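Local structure of phosphoserine aminotransferase (Bacillus alcalophilus, 1W23) at residues L78-L83 against G100-K105; Q3-N8 against C346-E351; L27-T32 against S243-R248; N65-L70 against L182-F187. The protein catalyses the reversible, pyridoxal-phosphate-dependent amino transfer that makes phosphoserine from 3-phosphohydroxypyruvate in serine biosynthesis, working as a homodimer with one cofactor per subunit. All coordinates share one frame; numbering follows the deposited sequence. Where two conformers were deposited one is given.

Contact 1 of 4, residues L78-L83 against G100-K105. With PLP (pyridoxal-5'-phosphate), chain J.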
# COMPACT_ATOMS: atom_id res chain seq x y z
N LEU A 78 -10.41 2.02 -2.36
CA LEU A 78 -10.65 0.71 -2.89
C LEU A 78 -11.79 0.03 -2.19
O LEU A 78 -12.53 -0.78 -2.80
CB LEU A 78 -9.37 -0.17 -2.84
CG LEU A 78 -9.48 -1.48 -3.62
CD1 LEU A 78 -9.70 -1.30 -5.12
CD2 LEU A 78 -8.24 -2.32 -3.36
N GLN A 79 -12.01 0.30 -0.89
CA GLN A 79 -13.16 -0.25 -0.19
C GLN A 79 -14.47 0.26 -0.77
O GLN A 79 -15.47 -0.49 -0.70
CB GLN A 79 -13.08 0.09 1.32
CG GLN A 79 -11.87 -0.53 2.00
CD GLN A 79 -11.88 -2.04 1.78
OE1 GLN A 79 -12.87 -2.70 2.20
NE2 GLN A 79 -10.86 -2.57 1.15
N PHE A 80 -14.51 1.44 -1.34
CA PHE A 80 -15.74 1.91 -1.98
C PHE A 80 -16.24 0.95 -3.03
O PHE A 80 -17.45 0.81 -3.21
CB PHE A 80 -15.55 3.27 -2.64
CG PHE A 80 -15.20 4.44 -1.71
CD1 PHE A 80 -14.66 5.58 -2.25
CD2 PHE A 80 -15.46 4.40 -0.34
CE1 PHE A 80 -14.37 6.69 -1.47
CE2 PHE A 80 -15.18 5.50 0.44
CZ PHE A 80 -14.69 6.64 -0.12
N THR A 81 -15.35 0.29 -3.77
CA THR A 81 -15.76 -0.73 -4.76
C THR A 81 -15.74 -2.14 -4.18
O THR A 81 -16.63 -2.96 -4.48
CB THR A 81 -14.94 -0.61 -6.05
OG1 THR A 81 -15.59 -1.44 -7.06
CG2 THR A 81 -13.50 -1.02 -5.96
N MET A 82 -14.79 -2.51 -3.29
CA MET A 82 -14.74 -3.86 -2.77
C MET A 82 -15.99 -4.20 -1.99
O MET A 82 -16.48 -5.32 -2.07
CB MET A 82 -13.43 -4.01 -1.99
CG MET A 82 -13.06 -5.42 -1.67
SD MET A 82 -11.43 -5.49 -0.92
CE MET A 82 -11.30 -7.16 -0.35
N LEU A 83 -16.53 -3.25 -1.24
CA LEU A 83 -17.75 -3.53 -0.45
C LEU A 83 -18.91 -3.95 -1.32
O LEU A 83 -19.44 -5.07 -1.17
CB LEU A 83 -18.06 -2.32 0.45
CG LEU A 83 -19.57 -2.24 0.95
CD1 LEU A 83 -19.80 -3.32 1.95
CD2 LEU A 83 -19.93 -0.86 1.45
N GLY A 100 -21.48 14.00 3.06
CA GLY A 100 -20.41 14.79 2.50
C GLY A 100 -19.94 14.21 1.19
O GLY A 100 -20.57 13.34 0.59
N SER A 101 -18.81 14.72 0.72
CA SER A 101 -18.23 14.31 -0.54
C SER A 101 -17.74 12.87 -0.49
O SER A 101 -17.90 12.11 -1.47
CB SER A 101 -17.02 15.29 -0.89
OG SER A 101 -16.25 14.73 -1.94
N TRP A 102 -17.12 12.44 0.62
CA TRP A 102 -16.70 11.06 0.73
C TRP A 102 -17.88 10.11 0.67
O TRP A 102 -17.75 9.00 0.10
CB TRP A 102 -15.82 10.83 1.99
CG TRP A 102 -14.49 11.56 1.83
CD1 TRP A 102 -14.01 12.59 2.57
CD2 TRP A 102 -13.51 11.30 0.82
NE1 TRP A 102 -12.80 12.97 2.11
CE2 TRP A 102 -12.45 12.20 1.03
CE3 TRP A 102 -13.39 10.38 -0.23
CZ2 TRP A 102 -11.32 12.21 0.22
CZ3 TRP A 102 -12.27 10.38 -1.04
CH2 TRP A 102 -11.26 11.31 -0.79
N SER A 103 -19.04 10.48 1.21
CA SER A 103 -20.23 9.64 1.05
C SER A 103 -20.60 9.49 -0.43
O SER A 103 -20.95 8.41 -0.90
CB SER A 103 -21.43 10.23 1.76
OG SER A 103 -21.21 10.54 3.14
N GLU A 104 -20.55 10.63 -1.16
CA GLU A 104 -20.87 10.63 -2.58
C GLU A 104 -19.92 9.70 -3.36
O GLU A 104 -20.36 8.97 -4.26
CB GLU A 104 -20.79 12.02 -3.17
CG GLU A 104 -21.83 12.96 -2.63
CD GLU A 104 -21.75 14.39 -3.13
OE1 GLU A 104 -22.65 15.19 -2.85
OE2 GLU A 104 -20.78 14.72 -3.86
N LYS A 105 -18.63 9.73 -3.04
CA LYS A 105 -17.67 8.90 -3.76
C LYS A 105 -17.95 7.43 -3.51
O LYS A 105 -17.79 6.57 -4.41
CB LYS A 105 -16.25 9.32 -3.39
CG LYS A 105 -15.71 10.53 -4.16
CD LYS A 105 -14.54 11.20 -3.43
CE LYS A 105 -13.22 11.04 -4.13
NZ LYS A 105 -13.13 11.88 -5.36
N1 PLP J . -13.08 8.48 3.21
C2 PLP J . -12.81 9.52 4.09
C2A PLP J . -13.85 9.81 5.11
C3 PLP J . -11.62 10.22 3.99
O3 PLP J . -11.36 11.18 4.84
C4 PLP J . -10.67 9.87 2.95
C4A PLP J . -9.37 10.58 2.90
C5 PLP J . -10.98 8.80 2.10
C6 PLP J . -12.20 8.15 2.23
C5A PLP J . -10.08 8.38 0.97
O4P PLP J . -8.99 7.56 1.53
P PLP J . -7.81 7.03 0.53
O1P PLP J . -7.14 8.25 -0.02
O2P PLP J . -8.49 6.21 -0.56
O3P PLP J . -6.99 6.17 1.47
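Trp102 and Phe80 meet beside the pyridine ring of pyridoxal phosphate, in the cofactor pocket of a class-V aminotransferase, where the indole lies face to face on the cofactor, with PLP C4 3.5 Å above the indole plane and over its centre. Trp102 stands in the first turn of helix 101-111, which has Gly100 at its N-cap. Its CB already lies 3.8 Å from PLP N1. CG then passes 3.5 Å from PLP C2, CD1 follows over C2 and C3, and NE1 sits above C3. In the six-membered ring CD2 meets PLP C6 and N1, CE2 covers C4, CZ2 meets C4 and C4A, CE3 lies 3.5 Å from PLP C6, and CZ3 and CH2 end over C5A, where the arm to the phosphate leaves the ring. A smaller leucine here would probably leave that face of the pyridine ring without its flat cover and let the cofactor tilt.

Phe80, from helix 75-87, also lines the pocket. Its CG is anti to the carbonyl carbon (chi1 -63°), which carries the ring across to helix 101-111; there Trp102 CE3 lies in the plane of the phenyl ring, at its edge. The side chain also touches Asp172, another cofactor-binding residue. Phe80 CZ lies 3.7 Å from PLP C6, while its neighbour CE1 rests 3.8 Å from Lys105 CB.

Contact 2 of 4, residues Q3-N8 against C346-E351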
# COMPACT_ATOMS: atom_id res chain seq x y z
N GLN A 3 8.97 27.52 14.19
CA GLN A 3 7.82 26.82 14.79
C GLN A 3 7.03 26.16 13.69
O GLN A 3 6.82 26.79 12.64
CB GLN A 3 6.97 27.86 15.52
CG GLN A 3 6.16 28.88 14.75
CD GLN A 3 5.37 29.90 15.55
OE1 GLN A 3 4.58 30.73 15.03
NE2 GLN A 3 5.51 29.95 16.90
N VAL A 4 6.59 24.92 13.85
CA VAL A 4 5.74 24.23 12.86
C VAL A 4 4.55 23.61 13.57
O VAL A 4 4.71 22.90 14.55
CB VAL A 4 6.55 23.17 12.12
CG1 VAL A 4 5.64 22.37 11.21
CG2 VAL A 4 7.66 23.85 11.35
N PHE A 5 3.35 23.87 13.06
CA PHE A 5 2.11 23.32 13.62
C PHE A 5 1.44 22.51 12.51
O PHE A 5 1.01 23.07 11.50
CB PHE A 5 1.20 24.44 14.11
CG PHE A 5 1.90 25.40 15.04
CD1 PHE A 5 2.27 26.67 14.62
CD2 PHE A 5 2.19 25.01 16.34
CE1 PHE A 5 2.91 27.57 15.42
CE2 PHE A 5 2.83 25.92 17.18
CZ PHE A 5 3.18 27.17 16.70
N ASN A 6 1.34 21.20 12.69
CA ASN A 6 0.91 20.29 11.63
C ASN A 6 -0.59 19.97 11.71
O ASN A 6 -1.01 19.07 12.45
CB ASN A 6 1.73 19.02 11.66
CG ASN A 6 1.41 18.10 10.48
OD1 ASN A 6 0.57 18.45 9.66
ND2 ASN A 6 2.08 16.95 10.45
N PHE A 7 -1.37 20.71 10.94
CA PHE A 7 -2.81 20.52 10.79
C PHE A 7 -3.17 19.84 9.47
O PHE A 7 -4.29 19.95 8.98
CB PHE A 7 -3.53 21.87 10.91
CG PHE A 7 -3.55 22.45 12.30
CD1 PHE A 7 -2.61 23.35 12.74
CD2 PHE A 7 -4.54 22.08 13.21
CE1 PHE A 7 -2.65 23.88 14.01
CE2 PHE A 7 -4.60 22.62 14.49
CZ PHE A 7 -3.64 23.51 14.89
N ASN A 8 -2.25 19.05 8.93
CA ASN A 8 -2.53 18.33 7.69
C ASN A 8 -3.70 17.37 7.83
O ASN A 8 -3.91 16.71 8.87
CB ASN A 8 -1.27 17.53 7.26
CG ASN A 8 -0.29 18.35 6.48
OD1 ASN A 8 -0.67 19.30 5.80
ND2 ASN A 8 0.98 17.98 6.54
N CYS A 346 -3.19 23.63 18.95
CA CYS A 346 -4.51 24.22 19.00
C CYS A 346 -4.47 25.56 19.74
O CYS A 346 -5.15 26.51 19.32
CB CYS A 346 -5.49 23.23 19.64
SG CYS A 346 -5.70 21.71 18.67
N ILE A 347 -3.74 25.63 20.85
CA ILE A 347 -3.55 26.92 21.54
C ILE A 347 -2.91 27.91 20.60
O ILE A 347 -3.32 29.08 20.56
CB ILE A 347 -2.74 26.68 22.82
CG1 ILE A 347 -3.45 25.76 23.82
CG2 ILE A 347 -2.33 28.03 23.42
CD1 ILE A 347 -2.65 25.24 25.00
N ALA A 348 -1.88 27.52 19.85
CA ALA A 348 -1.21 28.41 18.92
C ALA A 348 -2.20 28.91 17.84
O ALA A 348 -2.19 30.09 17.46
CB ALA A 348 0.02 27.76 18.30
N LEU A 349 -3.04 28.00 17.32
CA LEU A 349 -4.04 28.39 16.34
C LEU A 349 -5.01 29.42 16.92
O LEU A 349 -5.33 30.42 16.25
CB LEU A 349 -4.75 27.16 15.78
CG LEU A 349 -5.85 27.46 14.75
CD1 LEU A 349 -5.30 28.18 13.54
CD2 LEU A 349 -6.53 26.17 14.32
N ARG A 350 -5.49 29.19 18.14
CA ARG A 350 -6.35 30.19 18.80
C ARG A 350 -5.64 31.54 18.85
O ARG A 350 -6.26 32.58 18.54
CB ARG A 350 -6.73 29.70 20.19
CG ARG A 350 -7.31 30.78 21.07
CD ARG A 350 -7.84 30.20 22.39
NE ARG A 350 -8.36 31.16 23.32
CZ ARG A 350 -9.62 31.59 23.33
NH1 ARG A 350 -10.54 31.15 22.44
NH2 ARG A 350 -9.90 32.50 24.27
N GLU A 351 -4.39 31.58 19.25
CA GLU A 351 -3.68 32.85 19.37
C GLU A 351 -3.54 33.54 18.01
O GLU A 351 -3.73 34.76 17.88
CB GLU A 351 -2.30 32.57 20.04
CG GLU A 351 -2.50 32.21 21.53
CD GLU A 351 -1.31 31.76 22.28
OE1 GLU A 351 -1.38 31.48 23.52
OE2 GLU A 351 -0.20 31.67 21.69
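Phe5 and Phe7 reach from strand 5-6 and the residue just after it to helix 343-359, so that the two ends of the chain are packed together. Phe5 comes first. Its backbone is hydrogen-bonded to Gly320 and Val322, pairing strand 5-6 in parallel with strand 321-322, and its ring receives the methyl of Ala348 over one face. This is a CH-pi contact: Ala348 CB stands 3.8 Å from the centroid of the Phe5 ring, 23° off the normal, and leans toward the rim, with CE2 of Phe5 the closest atom at 3.5 Å. Without the ring, as with a serine at this position, the Ala348 methyl would probably lose its aromatic platform and a gap open between strand and helix.

Asn6 faces the other way and makes an Asx turn, its OD1 accepting a hydrogen bond from the backbone N of Asn8 at 3.0 Å. Phe7 returns to the helix. With CG anti to the carbonyl carbon (chi1 -71°), its ring tip crosses Leu349 CB and CD2, CZ lying 3.9 Å from that CB. CZ also rests 4.1 Å from the backbone N of Cys346; the sulfur contact is long. Phe321 and Ala335 join this cluster from the neighbouring strands. Asn8 ND2 bonds to Glu38 O of the second subunit.

No hydrogen bond crosses between the segments; mainly apolar surfaces meet, consistent with an association resting on shape and the exclusion of water.

Contact 3 of 4, residues L27-T32 against S243-R248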
# COMPACT_ATOMS: atom_id res chain seq x y z
N LEU A 27 17.29 0.31 11.44
CA LEU A 27 18.28 -0.53 10.80
C LEU A 27 18.40 -1.91 11.43
O LEU A 27 18.94 -2.84 10.79
CB LEU A 27 19.67 0.15 10.87
CG LEU A 27 19.73 1.60 10.49
CD1 LEU A 27 21.17 2.16 10.58
CD2 LEU A 27 19.16 1.82 9.12
N ASN A 28 17.97 -2.07 12.67
CA ASN A 28 18.14 -3.30 13.44
C ASN A 28 16.89 -3.54 14.27
O ASN A 28 16.83 -3.04 15.43
CB ASN A 28 19.39 -3.21 14.29
CG ASN A 28 19.55 -4.39 15.24
OD1 ASN A 28 18.95 -5.45 15.04
ND2 ASN A 28 20.31 -4.18 16.31
N PHE A 29 15.92 -4.20 13.71
CA PHE A 29 14.65 -4.48 14.36
C PHE A 29 14.70 -5.80 15.12
O PHE A 29 15.07 -6.83 14.55
CB PHE A 29 13.53 -4.55 13.31
CG PHE A 29 12.21 -4.84 13.95
CD1 PHE A 29 11.63 -3.89 14.83
CD2 PHE A 29 11.53 -6.02 13.72
CE1 PHE A 29 10.44 -4.18 15.46
CE2 PHE A 29 10.30 -6.22 14.35
CZ PHE A 29 9.78 -5.31 15.21
N ASN A 30 14.33 -5.80 16.39
CA ASN A 30 14.21 -7.02 17.20
C ASN A 30 15.46 -7.87 17.15
O ASN A 30 15.40 -9.07 17.08
CB ASN A 30 13.01 -7.84 16.76
CG ASN A 30 12.56 -8.94 17.69
OD1 ASN A 30 12.12 -10.06 17.27
ND2 ASN A 30 12.68 -8.66 18.96
N ASP A 31 16.62 -7.20 17.21
CA ASP A 31 17.94 -7.82 17.23
C ASP A 31 18.23 -8.67 16.00
O ASP A 31 19.16 -9.51 16.01
CB ASP A 31 18.14 -8.68 18.53
CG ASP A 31 18.02 -7.81 19.75
OD1 ASP A 31 18.82 -6.84 19.82
OD2 ASP A 31 17.13 -8.10 20.59
N THR A 32 17.50 -8.47 14.90
CA THR A 32 17.74 -9.25 13.68
C THR A 32 18.85 -8.68 12.81
O THR A 32 19.29 -9.35 11.84
CB THR A 32 16.50 -9.33 12.81
OG1 THR A 32 16.18 -8.00 12.27
CG2 THR A 32 15.31 -9.91 13.53
N SER A 243 4.08 -0.03 6.96
CA SER A 243 2.85 0.68 7.38
C SER A 243 2.18 -0.05 8.54
O SER A 243 1.67 0.64 9.47
CB SER A 243 1.89 0.85 6.21
OG SER A 243 2.43 1.67 5.22
N ILE A 244 2.11 -1.36 8.52
CA ILE A 244 1.49 -2.11 9.62
C ILE A 244 2.33 -2.00 10.88
O ILE A 244 1.78 -1.86 12.00
CB ILE A 244 1.21 -3.57 9.18
CG1 ILE A 244 0.11 -3.58 8.11
CG2 ILE A 244 0.85 -4.43 10.37
CD1 ILE A 244 0.03 -4.85 7.28
N TYR A 245 3.65 -2.02 10.76
CA TYR A 245 4.53 -1.79 11.92
C TYR A 245 4.29 -0.41 12.49
O TYR A 245 4.18 -0.25 13.73
CB TYR A 245 5.99 -1.96 11.41
CG TYR A 245 6.99 -1.33 12.32
CD1 TYR A 245 7.48 -1.96 13.46
CD2 TYR A 245 7.49 -0.05 12.06
CE1 TYR A 245 8.41 -1.35 14.28
CE2 TYR A 245 8.39 0.56 12.89
CZ TYR A 245 8.85 -0.11 14.02
OH TYR A 245 9.74 0.56 14.83
N MET A 246 4.19 0.63 11.66
CA MET A 246 3.93 1.98 12.20
C MET A 246 2.57 2.04 12.85
O MET A 246 2.42 2.72 13.90
CB MET A 246 4.07 3.03 11.09
CG MET A 246 5.50 3.30 10.70
SD MET A 246 6.54 3.94 11.99
CE MET A 246 5.64 5.33 12.59
N LEU A 247 1.54 1.42 12.28
CA LEU A 247 0.24 1.31 12.88
C LEU A 247 0.35 0.68 14.28
O LEU A 247 -0.22 1.20 15.25
CB LEU A 247 -0.68 0.48 11.97
CG LEU A 247 -2.03 0.02 12.55
CD1 LEU A 247 -2.96 1.09 12.87
CD2 LEU A 247 -2.63 -1.01 11.59
N ARG A 248 1.09 -0.43 14.41
CA ARG A 248 1.31 -1.02 15.71
C ARG A 248 1.87 0.02 16.66
O ARG A 248 1.41 0.15 17.81
CB ARG A 248 2.22 -2.26 15.52
CG ARG A 248 2.35 -3.17 16.76
CD ARG A 248 3.20 -2.62 17.93
NE ARG A 248 4.55 -2.20 17.47
CZ ARG A 248 5.57 -3.02 17.43
NH1 ARG A 248 5.50 -4.28 17.86
NH2 ARG A 248 6.74 -2.57 16.93
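Phe29 and Tyr245 each carry CG anti to the backbone N (chi1 180° and 161°), and with these extended torsions the two rings bridge the loop between helices 16-24 and 44-61 to helix 241-256, although the CA atoms of this pair, the nearest across the contact, are still 10.8 Å apart. The rings form an offset edge-to-face pair, the edge of Tyr245 turned to the face of Phe29. Their planes stand at 83° and their centroids are 5.5 Å apart. Contact is made at one corner of each ring, where Phe29 CE1 lies 3.7 Å from Tyr245 CE1, and the two side chains run past each other in opposite directions.

Arg248, one turn further along the helix, brings NH2 to the edge of the phenyl ring, 4.3 Å from Phe29 CE1. Its guanidinium does not lie over the ring face; its NH1 bonds instead to Gln52 OE1 of helix 44-61. The tyrosine hydroxyl likewise has its main partner in Glu25, and Val49 of helix 44-61 touches both aromatic rings.

On the loop side, Phe29 opens a type I' beta turn that closes at Thr32. Phe29 O accepts two bonds, from Thr32 N at 3.0 Å and from Thr32 OG1 at 2.8 Å, the hydroxyl lying in the carbonyl plane. This double grip holds the backbone from which the phenyl ring projects.

The chemistry is therefore divided: aromatic carbon joins loop to helix, while the polar ends of Tyr245 and Arg248 are satisfied by residues around them, so that the buried contact leaves neither group without a polar partner.

Contact 4 of 4, residues N65-L70 against L182-F187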
# COMPACT_ATOMS: atom_id res chain seq x y z
N ASN A 65 -15.17 -11.15 19.48
CA ASN A 65 -14.44 -12.31 18.97
C ASN A 65 -14.96 -12.87 17.66
O ASN A 65 -14.25 -13.61 16.99
CB ASN A 65 -14.47 -13.46 20.03
CG ASN A 65 -13.30 -13.32 20.95
OD1 ASN A 65 -12.48 -12.41 20.72
ND2 ASN A 65 -13.27 -14.20 21.93
N ASP A 66 -16.20 -12.46 17.27
CA ASP A 66 -16.77 -12.89 15.99
C ASP A 66 -16.49 -11.89 14.88
O ASP A 66 -17.02 -12.04 13.79
CB ASP A 66 -18.26 -13.21 16.16
CG ASP A 66 -19.13 -12.08 16.62
OD1 ASP A 66 -18.73 -11.17 17.34
OD2 ASP A 66 -20.32 -12.05 16.29
N TYR A 67 -15.60 -10.92 15.12
CA TYR A 67 -15.09 -10.00 14.08
C TYR A 67 -13.62 -10.29 13.86
O TYR A 67 -12.91 -10.69 14.81
CB TYR A 67 -15.23 -8.53 14.50
CG TYR A 67 -16.63 -8.02 14.57
CD1 TYR A 67 -17.53 -8.43 15.54
CD2 TYR A 67 -17.08 -7.08 13.65
CE1 TYR A 67 -18.83 -7.93 15.58
CE2 TYR A 67 -18.36 -6.58 13.69
CZ TYR A 67 -19.23 -7.01 14.66
OH TYR A 67 -20.53 -6.56 14.73
N GLN A 68 -13.18 -10.08 12.61
CA GLN A 68 -11.75 -10.20 12.24
C GLN A 68 -11.28 -8.82 11.77
O GLN A 68 -12.03 -8.02 11.22
CB GLN A 68 -11.51 -11.25 11.20
CG GLN A 68 -9.99 -11.54 10.98
CD GLN A 68 -9.73 -12.75 10.17
OE1 GLN A 68 -8.81 -12.79 9.29
NE2 GLN A 68 -10.53 -13.76 10.44
N ILE A 69 -10.00 -8.57 11.99
CA ILE A 69 -9.32 -7.35 11.60
C ILE A 69 -8.48 -7.64 10.36
O ILE A 69 -7.60 -8.51 10.45
CB ILE A 69 -8.46 -6.85 12.76
CG1 ILE A 69 -9.33 -6.55 14.00
CG2 ILE A 69 -7.65 -5.62 12.36
CD1 ILE A 69 -8.51 -6.54 15.28
N LEU A 70 -8.74 -6.96 9.28
CA LEU A 70 -7.99 -7.08 8.03
C LEU A 70 -7.11 -5.85 7.86
O LEU A 70 -7.52 -4.73 8.19
CB LEU A 70 -8.90 -7.22 6.83
CG LEU A 70 -9.97 -8.29 6.91
CD1 LEU A 70 -10.82 -8.26 5.63
CD2 LEU A 70 -9.40 -9.67 7.08
N LEU A 182 -16.19 3.02 20.79
CA LEU A 182 -17.12 2.58 19.76
C LEU A 182 -17.77 1.27 20.16
O LEU A 182 -17.03 0.39 20.57
CB LEU A 182 -16.27 2.43 18.50
CG LEU A 182 -16.92 2.05 17.19
CD1 LEU A 182 -17.96 3.03 16.75
CD2 LEU A 182 -15.86 1.95 16.07
N LYS A 183 -19.04 1.11 19.91
CA LYS A 183 -19.78 -0.15 20.03
C LYS A 183 -19.72 -0.86 18.67
O LYS A 183 -20.58 -0.62 17.81
CB LYS A 183 -21.23 0.09 20.41
CG LYS A 183 -22.17 -1.10 20.54
CD LYS A 183 -23.53 -0.77 21.21
CE LYS A 183 -24.77 -1.50 20.72
NZ LYS A 183 -26.02 -0.68 20.78
N VAL A 184 -18.67 -1.67 18.49
CA VAL A 184 -18.41 -2.31 17.19
C VAL A 184 -19.58 -3.19 16.77
O VAL A 184 -19.84 -3.31 15.57
CB VAL A 184 -17.06 -3.02 17.27
CG1 VAL A 184 -16.83 -3.94 16.10
CG2 VAL A 184 -15.92 -2.02 17.40
N ASN A 185 -20.27 -3.82 17.77
CA ASN A 185 -21.34 -4.72 17.37
C ASN A 185 -22.53 -4.02 16.73
O ASN A 185 -23.44 -4.73 16.26
CB ASN A 185 -21.69 -5.60 18.55
CG ASN A 185 -22.42 -4.93 19.63
OD1 ASN A 185 -22.89 -3.81 19.53
ND2 ASN A 185 -22.49 -5.77 20.66
N GLN A 186 -22.57 -2.69 16.65
CA GLN A 186 -23.60 -2.03 15.83
C GLN A 186 -23.36 -2.23 14.35
O GLN A 186 -24.27 -1.91 13.53
CB GLN A 186 -23.64 -0.52 16.15
CG GLN A 186 -24.13 -0.14 17.52
CD GLN A 186 -24.41 1.35 17.72
OE1 GLN A 186 -23.54 2.18 17.93
NE2 GLN A 186 -25.68 1.74 17.62
N PHE A 187 -22.16 -2.66 13.93
CA PHE A 187 -21.73 -2.65 12.54
C PHE A 187 -21.48 -4.04 12.00
O PHE A 187 -20.94 -4.91 12.70
CB PHE A 187 -20.40 -1.87 12.43
CG PHE A 187 -20.59 -0.41 12.85
CD1 PHE A 187 -20.42 -0.01 14.17
CD2 PHE A 187 -20.96 0.57 11.94
CE1 PHE A 187 -20.63 1.32 14.54
CE2 PHE A 187 -21.19 1.85 12.30
CZ PHE A 187 -21.04 2.25 13.61
O HOH W 1 -23.59 -7.06 14.76
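Strand 67-72, at one margin of the large mixed sheet, meets the loop leading into strand 189-193 through a single tyrosine. Tyr67 and Phe187 form the one direct hydrogen bond of the contact: Tyr67 OH donates to the backbone oxygen Phe187 O at 2.6 Å. The hydroxyl approaches close to the line of the C=O bond, with a C=O...donor angle of 160°, and is tilted a little from the carbonyl plane. Phe187 O also lies in the plane of the tyrosine ring, at its edge, 3.2 Å from Tyr67 CE2.

Val184 covers part of one face of that ring. Its CG1 methyl stands 4.0 Å from the ring centroid of Tyr67, 16° off the normal, in a CH-pi contact. The torsion responsible places CG1 anti to the valine's own N (chi1 168°).

Residues 184-186 form a short 3-10 turn, and Phe187 N bonds back to Val184 O, so the methyl and the carbonyl that receive the tyrosine belong to one compact piece of loop. In the sheet, strand 67-72 runs antiparallel to 204-209, which in turn borders 189-193; the side chain of Tyr67 thus spans the intervening strand, touching Ile207 and Lys209 on its way.

The hydroxyl is engaged a second time by water 1, which donates to Tyr67 OH at 3.1 Å and to Asn185 O at 2.8 Å. Tyr67 OH both gives and accepts a hydrogen bond, and Asn185 CA approaches the same oxygen to 3.3 Å.

In the fold
Along the chain the contacts enclose one another: contact 2 joins residues near the two ends, contact 3 closes a shorter span within it, contact 4 lies within that, and contact 1 is innermost. Contacts 1 and 4 have centres about 20 Å apart and share the region of the large mixed sheet, strand 67-72 leading directly into helix 75-87. Contact 3, with its centre about 26 Å from that of contact 4, ties helix 241-256 to the N-terminal loop. Contact 2 lies across the chain's centre from contacts 1 and 4 and includes strand 5-6 of the small parallel sheet with 321-322. Contacts 1, 2 and 3 all touch the second subunit, so cofactor site and terminal region alike border the dimer interface.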